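Local coordinates for protein SusD homolog (Bacteroides thetaiotaomicron, PDB 4MRU) that probably binds mucin O-glycans at the cell surface as a SusD-like outer-membrane lipoprotein built on a TPR-like helical fold, at residues M208-T213 and H499-R504; L199-L204 and A229-K234. All blocks are in the same frame, centred on the assembly; numbering follows the deposited sequence.

Contact 1. Residues M208-T213 and H499-R504; sequences MRLCYT and HVWWDR
R209 lays its aliphatic chain along the indole of W502, with CG 3.6 Å from the centroid of the five-membered ring and almost exactly on its normal, a CH-pi contact. CG stands anti to the backbone N (chi1 -167°), and bends at chi2 and chi3 carry CD over the CE2–CZ2 side of the ring. The guanidinium has at most a weak cation-pi attraction to the ring and is held instead by salt bridges to D123, E429 and E433. W502 is clamped, for V500 CG2 rests 3.7 Å above the centre of its other face, and its NE1 bonds to D123, which also pairs with R209. An alanine in place of this tryptophan would remove both indole faces and the N-H to D123, and would probably leave R209 and V500 less well packed and D123 less firmly held. T213 CG2 lies over the face of W501, 3.8 Å from the six-membered ring centroid, while L210 CD2 touches W501 CZ3 at 3.7 Å. T213 OG1, on a lone pair of L210 O at 2.8 Å and also bonded to M215 N, helps hold the methyl over the ring. No direct hydrogen bond joins the segments, but one water donates to R209 O at 2.6 Å and to W502 O at 2.8 Å and accepts from Y212 N. The C-terminal tail docks on the end of helix 192-209 and the type I turn after it through CH-pi and apolar contacts and one water; the three acids would balance the buried guanidinium, which in turn probably favours ionised D123.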
loop_
_atom_site.group_PDB
_atom_site.type_symbol
_atom_site.label_atom_id
_atom_site.label_comp_id
_atom_site.label_asym_id
_atom_site.label_seq_id
_atom_site.Cartn_x
_atom_site.Cartn_y
_atom_site.Cartn_z
HETATM N N MSE A 208 7.634 7.295 9.082
HETATM C CA MSE A 208 8.291 7.788 7.865
HETATM C C MSE A 208 7.310 8.586 7.017
HETATM O O MSE A 208 7.676 9.587 6.412
HETATM C CB MSE A 208 8.873 6.606 7.060
HETATM C CG MSE A 208 9.905 7.067 6.041
HETATM SE SE MSE A 208 11.531 7.799 6.921
HETATM C CE MSE A 208 11.969 6.255 8.027
ATOM N N ARG A 209 6.043 8.216 7.087
ATOM C CA ARG A 209 4.966 8.861 6.349
ATOM C C ARG A 209 4.878 10.327 6.695
ATOM O O ARG A 209 4.529 11.116 5.828
ATOM C CB ARG A 209 3.606 8.187 6.614
ATOM C CG ARG A 209 2.536 8.619 5.622
ATOM C CD ARG A 209 2.524 7.797 4.317
ATOM N NE ARG A 209 1.836 6.534 4.559
ATOM C CZ ARG A 209 2.254 5.312 4.275
ATOM N NH1 ARG A 209 3.401 5.073 3.642
ATOM N NH2 ARG A 209 1.453 4.303 4.609
ATOM N N LEU A 210 5.230 10.688 7.938
ATOM C CA LEU A 210 5.063 12.053 8.412
ATOM C C LEU A 210 6.341 12.907 8.368
ATOM O O LEU A 210 6.392 14.007 8.971
ATOM C CB LEU A 210 4.533 12.047 9.852
ATOM C CG LEU A 210 3.338 11.134 10.152
ATOM C CD1 LEU A 210 2.852 11.383 11.571
ATOM C CD2 LEU A 210 2.231 11.328 9.144
ATOM N N CYS A 211 7.325 12.475 7.590
ATOM C CA CYS A 211 8.636 13.146 7.632
ATOM C C CYS A 211 8.605 14.552 6.982
ATOM O O CYS A 211 9.514 15.353 7.200
ATOM C CB CYS A 211 9.706 12.240 7.036
ATOM S SG CYS A 211 9.584 12.182 5.235
ATOM N N TYR A 212 7.558 14.891 6.242
ATOM C CA TYR A 212 7.443 16.224 5.661
ATOM C C TYR A 212 6.474 17.136 6.429
ATOM O O TYR A 212 6.183 18.245 5.957
ATOM C CB TYR A 212 7.034 16.131 4.167
ATOM C CG TYR A 212 8.080 15.454 3.318
ATOM C CD1 TYR A 212 9.292 16.078 3.058
ATOM C CD2 TYR A 212 7.846 14.201 2.710
ATOM C CE1 TYR A 212 10.255 15.466 2.266
ATOM C CE2 TYR A 212 8.803 13.598 1.931
ATOM C CZ TYR A 212 10.005 14.257 1.692
ATOM O OH TYR A 212 10.961 13.648 0.918
ATOM N N THR A 213 5.992 16.712 7.608
ATOM C CA THR A 213 5.042 17.503 8.394
ATOM C C THR A 213 5.712 18.176 9.574
ATOM O O THR A 213 6.879 17.987 9.796
ATOM C CB THR A 213 3.936 16.635 9.005
ATOM O OG1 THR A 213 4.499 15.748 9.983
ATOM C CG2 THR A 213 3.221 15.851 7.928
ATOM N N HIS A 499 -4.440 17.656 -1.505
ATOM C CA HIS A 499 -3.464 16.854 -0.771
ATOM C C HIS A 499 -4.002 16.518 0.621
ATOM O O HIS A 499 -4.551 17.387 1.325
ATOM C CB HIS A 499 -2.122 17.592 -0.619
ATOM C CG HIS A 499 -1.328 17.717 -1.890
ATOM N ND1 HIS A 499 0.038 17.873 -1.889
ATOM C CD2 HIS A 499 -1.701 17.710 -3.196
ATOM C CE1 HIS A 499 0.473 17.958 -3.138
ATOM N NE2 HIS A 499 -0.559 17.868 -3.945
ATOM N N VAL A 500 -3.753 15.301 1.058
ATOM C CA VAL A 500 -3.933 14.950 2.468
ATOM C C VAL A 500 -2.823 15.607 3.295
ATOM O O VAL A 500 -1.781 15.991 2.752
ATOM C CB VAL A 500 -3.993 13.408 2.716
ATOM C CG1 VAL A 500 -5.065 12.753 1.808
ATOM C CG2 VAL A 500 -2.663 12.762 2.497
ATOM N N TRP A 501 -3.023 15.632 4.617
ATOM C CA TRP A 501 -2.140 16.404 5.505
ATOM C C TRP A 501 -0.658 16.027 5.405
ATOM O O TRP A 501 0.178 16.909 5.408
ATOM C CB TRP A 501 -2.632 16.291 6.964
ATOM C CG TRP A 501 -1.659 16.811 7.981
ATOM C CD1 TRP A 501 -1.353 18.107 8.242
ATOM C CD2 TRP A 501 -0.890 16.023 8.885
ATOM N NE1 TRP A 501 -0.417 18.179 9.253
ATOM C CE2 TRP A 501 -0.099 16.901 9.636
ATOM C CE3 TRP A 501 -0.781 14.649 9.120
ATOM C CZ2 TRP A 501 0.759 16.451 10.635
ATOM C CZ3 TRP A 501 0.113 14.202 10.101
ATOM C CH2 TRP A 501 0.844 15.111 10.847
ATOM N N TRP A 502 -0.302 14.756 5.316
ATOM C CA TRP A 502 1.125 14.420 5.272
ATOM C C TRP A 502 1.790 14.679 3.898
ATOM O O TRP A 502 2.996 14.567 3.810
ATOM C CB TRP A 502 1.410 12.974 5.715
ATOM C CG TRP A 502 0.596 11.838 5.087
ATOM C CD1 TRP A 502 -0.306 11.075 5.721
ATOM C CD2 TRP A 502 0.692 11.307 3.759
ATOM N NE1 TRP A 502 -0.813 10.132 4.893
ATOM C CE2 TRP A 502 -0.233 10.276 3.661
ATOM C CE3 TRP A 502 1.427 11.649 2.638
ATOM C CZ2 TRP A 502 -0.420 9.545 2.510
ATOM C CZ3 TRP A 502 1.238 10.919 1.467
ATOM C CH2 TRP A 502 0.304 9.901 1.411
ATOM N N ASP A 503 1.004 14.955 2.853
ATOM C CA ASP A 503 1.518 15.098 1.486
ATOM C C ASP A 503 1.950 16.528 1.290
ATOM O O ASP A 503 1.183 17.396 0.780
ATOM C CB ASP A 503 0.452 14.658 0.472
ATOM C CG ASP A 503 0.909 14.756 -0.969
ATOM O OD1 ASP A 503 2.091 15.124 -1.188
ATOM O OD2 ASP A 503 0.065 14.474 -1.868
ATOM N N ARG A 504 3.152 16.817 1.775
ATOM C CA ARG A 504 3.633 18.208 1.859
ATOM C C ARG A 504 4.981 18.412 1.199
ATOM O O ARG A 504 5.498 19.500 1.208
ATOM C CB ARG A 504 3.750 18.637 3.322
ATOM C CG ARG A 504 2.516 18.380 4.166
ATOM C CD ARG A 504 2.578 19.118 5.517
ATOM N NE ARG A 504 2.016 20.469 5.398
ATOM C CZ ARG A 504 0.713 20.761 5.447
ATOM N NH1 ARG A 504 -0.210 19.814 5.593
ATOM N NH2 ARG A 504 0.323 21.996 5.308
HETATM O O HOH W 1 5.174 13.637 5.331
#

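Contact 2. Residues L199-L204 and A229-K234; sequences LHSLQL and AGVIEK. With EDO (1,2-ethanediol), chain E.
In the TPR-like helical fold of SusD homologs, helix 192-209 is followed by the next helix, 216-229, and this contact lies where the chain leaves that second helix and passes against helix 192-209. H200 and S201, neighbours on helix 192-209, both reach toward the exit segment, with H200 CG and S201 OG each anti to its own carbonyl carbon. The imidazole of H200 is used on edge and face alike. At its edge, ND1 donates to G230 O over 2.7 Å, in the ring plane and on a carbonyl lone pair, although the N-H...O angle of 142° is bent. Over one face lies A229 CB, 3.5 Å from the ring centroid in a CH-pi contact. NE2 bonds to D167 of helix 152-173, so both ring nitrogens are engaged and the rotation of the ring is fixed. G230 turns the chain out of its helix with positive phi, at backbone angles where a side chain would jam against the preceding carbonyl. V231 then sets CG1 alongside the H200 backbone, 3.7 Å from its C atom. A 1,2-ethanediol, probably from the crystallisation liquor, is gripped by both ends of the Q203 amide, its O2 donating to OE1 at 2.6 Å. One residue beyond V231, I232 N donates to S201 OG, 3.1 Å away and nearly straight at 177°; the same OG also bonds to L197 O within its own helix.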
loop_
_atom_site.group_PDB
_atom_site.type_symbol
_atom_site.label_atom_id
_atom_site.label_comp_id
_atom_site.label_asym_id
_atom_site.label_seq_id
_atom_site.Cartn_x
_atom_site.Cartn_y
_atom_site.Cartn_z
ATOM N N LEU A 199 4.091 -4.800 14.929
ATOM C CA LEU A 199 3.637 -3.499 15.473
ATOM C C LEU A 199 4.712 -2.431 15.361
ATOM O O LEU A 199 4.443 -1.290 14.968
ATOM C CB LEU A 199 3.217 -3.680 16.928
ATOM C CG LEU A 199 2.606 -2.535 17.704
ATOM C CD1 LEU A 199 1.719 -3.120 18.797
ATOM C CD2 LEU A 199 3.671 -1.641 18.296
ATOM N N HIS A 200 5.936 -2.792 15.716
ATOM C CA HIS A 200 7.067 -1.846 15.586
ATOM C C HIS A 200 7.364 -1.455 14.133
ATOM O O HIS A 200 7.756 -0.322 13.846
ATOM C CB HIS A 200 8.296 -2.422 16.249
ATOM C CG HIS A 200 8.103 -2.705 17.701
ATOM N ND1 HIS A 200 8.658 -3.809 18.331
ATOM C CD2 HIS A 200 7.341 -2.087 18.631
ATOM C CE1 HIS A 200 8.300 -3.801 19.602
ATOM N NE2 HIS A 200 7.474 -2.790 19.796
ATOM N N SER A 201 7.204 -2.402 13.226
ATOM C CA SER A 201 7.382 -2.141 11.823
ATOM C C SER A 201 6.298 -1.146 11.307
ATOM O O SER A 201 6.588 -0.255 10.567
ATOM C CB SER A 201 7.356 -3.457 11.037
ATOM O OG SER A 201 8.315 -4.376 11.562
ATOM N N LEU A 202 5.064 -1.324 11.747
ATOM C CA LEU A 202 3.992 -0.399 11.386
ATOM C C LEU A 202 4.254 0.985 11.958
ATOM O O LEU A 202 4.006 1.975 11.268
ATOM C CB LEU A 202 2.673 -0.906 11.914
ATOM C CG LEU A 202 1.386 -0.168 11.556
ATOM C CD1 LEU A 202 1.234 -0.053 10.054
ATOM C CD2 LEU A 202 0.195 -0.893 12.174
ATOM N N GLN A 203 4.728 1.067 13.209
ATOM C CA GLN A 203 5.127 2.362 13.782
ATOM C C GLN A 203 6.204 3.031 12.917
ATOM O O GLN A 203 6.151 4.232 12.679
ATOM C CB GLN A 203 5.656 2.220 15.187
ATOM C CG GLN A 203 4.637 1.829 16.236
ATOM C CD GLN A 203 5.299 1.425 17.565
ATOM O OE1 GLN A 203 6.318 0.722 17.593
ATOM N NE2 GLN A 203 4.712 1.881 18.672
ATOM N N LEU A 204 7.157 2.252 12.443
ATOM C CA LEU A 204 8.204 2.759 11.566
ATOM C C LEU A 204 7.637 3.303 10.240
ATOM O O LEU A 204 8.005 4.380 9.785
ATOM C CB LEU A 204 9.219 1.651 11.297
ATOM C CG LEU A 204 10.372 1.978 10.344
ATOM C CD1 LEU A 204 11.168 3.174 10.843
ATOM C CD2 LEU A 204 11.268 0.771 10.187
ATOM N N ALA A 229 13.090 -1.254 19.605
ATOM C CA ALA A 229 12.210 -2.266 20.224
ATOM C C ALA A 229 12.166 -3.563 19.436
ATOM O O ALA A 229 11.787 -4.599 20.004
ATOM C CB ALA A 229 10.777 -1.724 20.400
ATOM N N GLY A 230 12.552 -3.514 18.159
ATOM C CA GLY A 230 12.680 -4.692 17.340
ATOM C C GLY A 230 11.638 -4.693 16.219
ATOM O O GLY A 230 10.450 -4.747 16.475
ATOM N N VAL A 231 12.107 -4.681 14.966
ATOM C CA VAL A 231 11.251 -4.715 13.784
ATOM C C VAL A 231 11.507 -6.020 13.031
ATOM O O VAL A 231 12.415 -6.779 13.396
ATOM C CB VAL A 231 11.487 -3.508 12.860
ATOM C CG1 VAL A 231 10.976 -2.220 13.513
ATOM C CG2 VAL A 231 12.983 -3.348 12.491
ATOM N N ILE A 232 10.681 -6.294 12.018
ATOM C CA ILE A 232 10.830 -7.466 11.175
ATOM C C ILE A 232 12.130 -7.357 10.373
ATOM O O ILE A 232 12.321 -6.419 9.598
ATOM C CB ILE A 232 9.617 -7.614 10.211
ATOM C CG1 ILE A 232 8.322 -7.843 10.991
ATOM C CG2 ILE A 232 9.836 -8.734 9.220
ATOM C CD1 ILE A 232 7.068 -7.649 10.164
ATOM N N GLU A 233 13.018 -8.336 10.568
ATOM C CA GLU A 233 14.350 -8.348 9.917
ATOM C C GLU A 233 14.614 -9.598 9.093
ATOM O O GLU A 233 15.531 -9.622 8.296
ATOM C CB GLU A 233 15.448 -8.211 10.960
ATOM C CG GLU A 233 15.513 -6.854 11.596
ATOM C CD GLU A 233 16.738 -6.683 12.507
ATOM O OE1 GLU A 233 16.804 -7.362 13.523
ATOM O OE2 GLU A 233 17.614 -5.870 12.204
ATOM N N LYS A 234 13.812 -10.637 9.298
ATOM C CA LYS A 234 13.944 -11.889 8.617
ATOM C C LYS A 234 12.662 -12.192 7.894
ATOM O O LYS A 234 11.599 -11.889 8.417
ATOM C CB LYS A 234 14.137 -13.030 9.634
ATOM C CG LYS A 234 15.401 -12.993 10.468
ATOM C CD LYS A 234 15.452 -14.172 11.435
ATOM C CE LYS A 234 14.141 -14.340 12.201
ATOM N NZ LYS A 234 14.243 -15.240 13.375
HETATM C C1 EDO E . 6.896 1.524 21.561
HETATM O O1 EDO E . 5.731 0.809 21.153
HETATM C C2 EDO E . 8.082 0.954 20.819
HETATM O O2 EDO E . 7.998 1.469 19.496
#

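In the fold
Contacts 1 and 2 draw on the same helix, 192-209, with their centres about 21 Å apart. Along the chain the order is 199-204, 208-213, 229-234 and 499-504, so the two pairings cross. Contact 2 is local, joining the helix to the exit of the next one, 216-229, only 25 residues on; contact 1 spans 286 residues and brings the C-terminal tail onto the end of the helix and the turn after it. Helices 152-173 and 327-339 pack near both sites. One helix is therefore tied to its sequence neighbour midway and to the far end of the chain at its terminus, away from the annotated magnesium site.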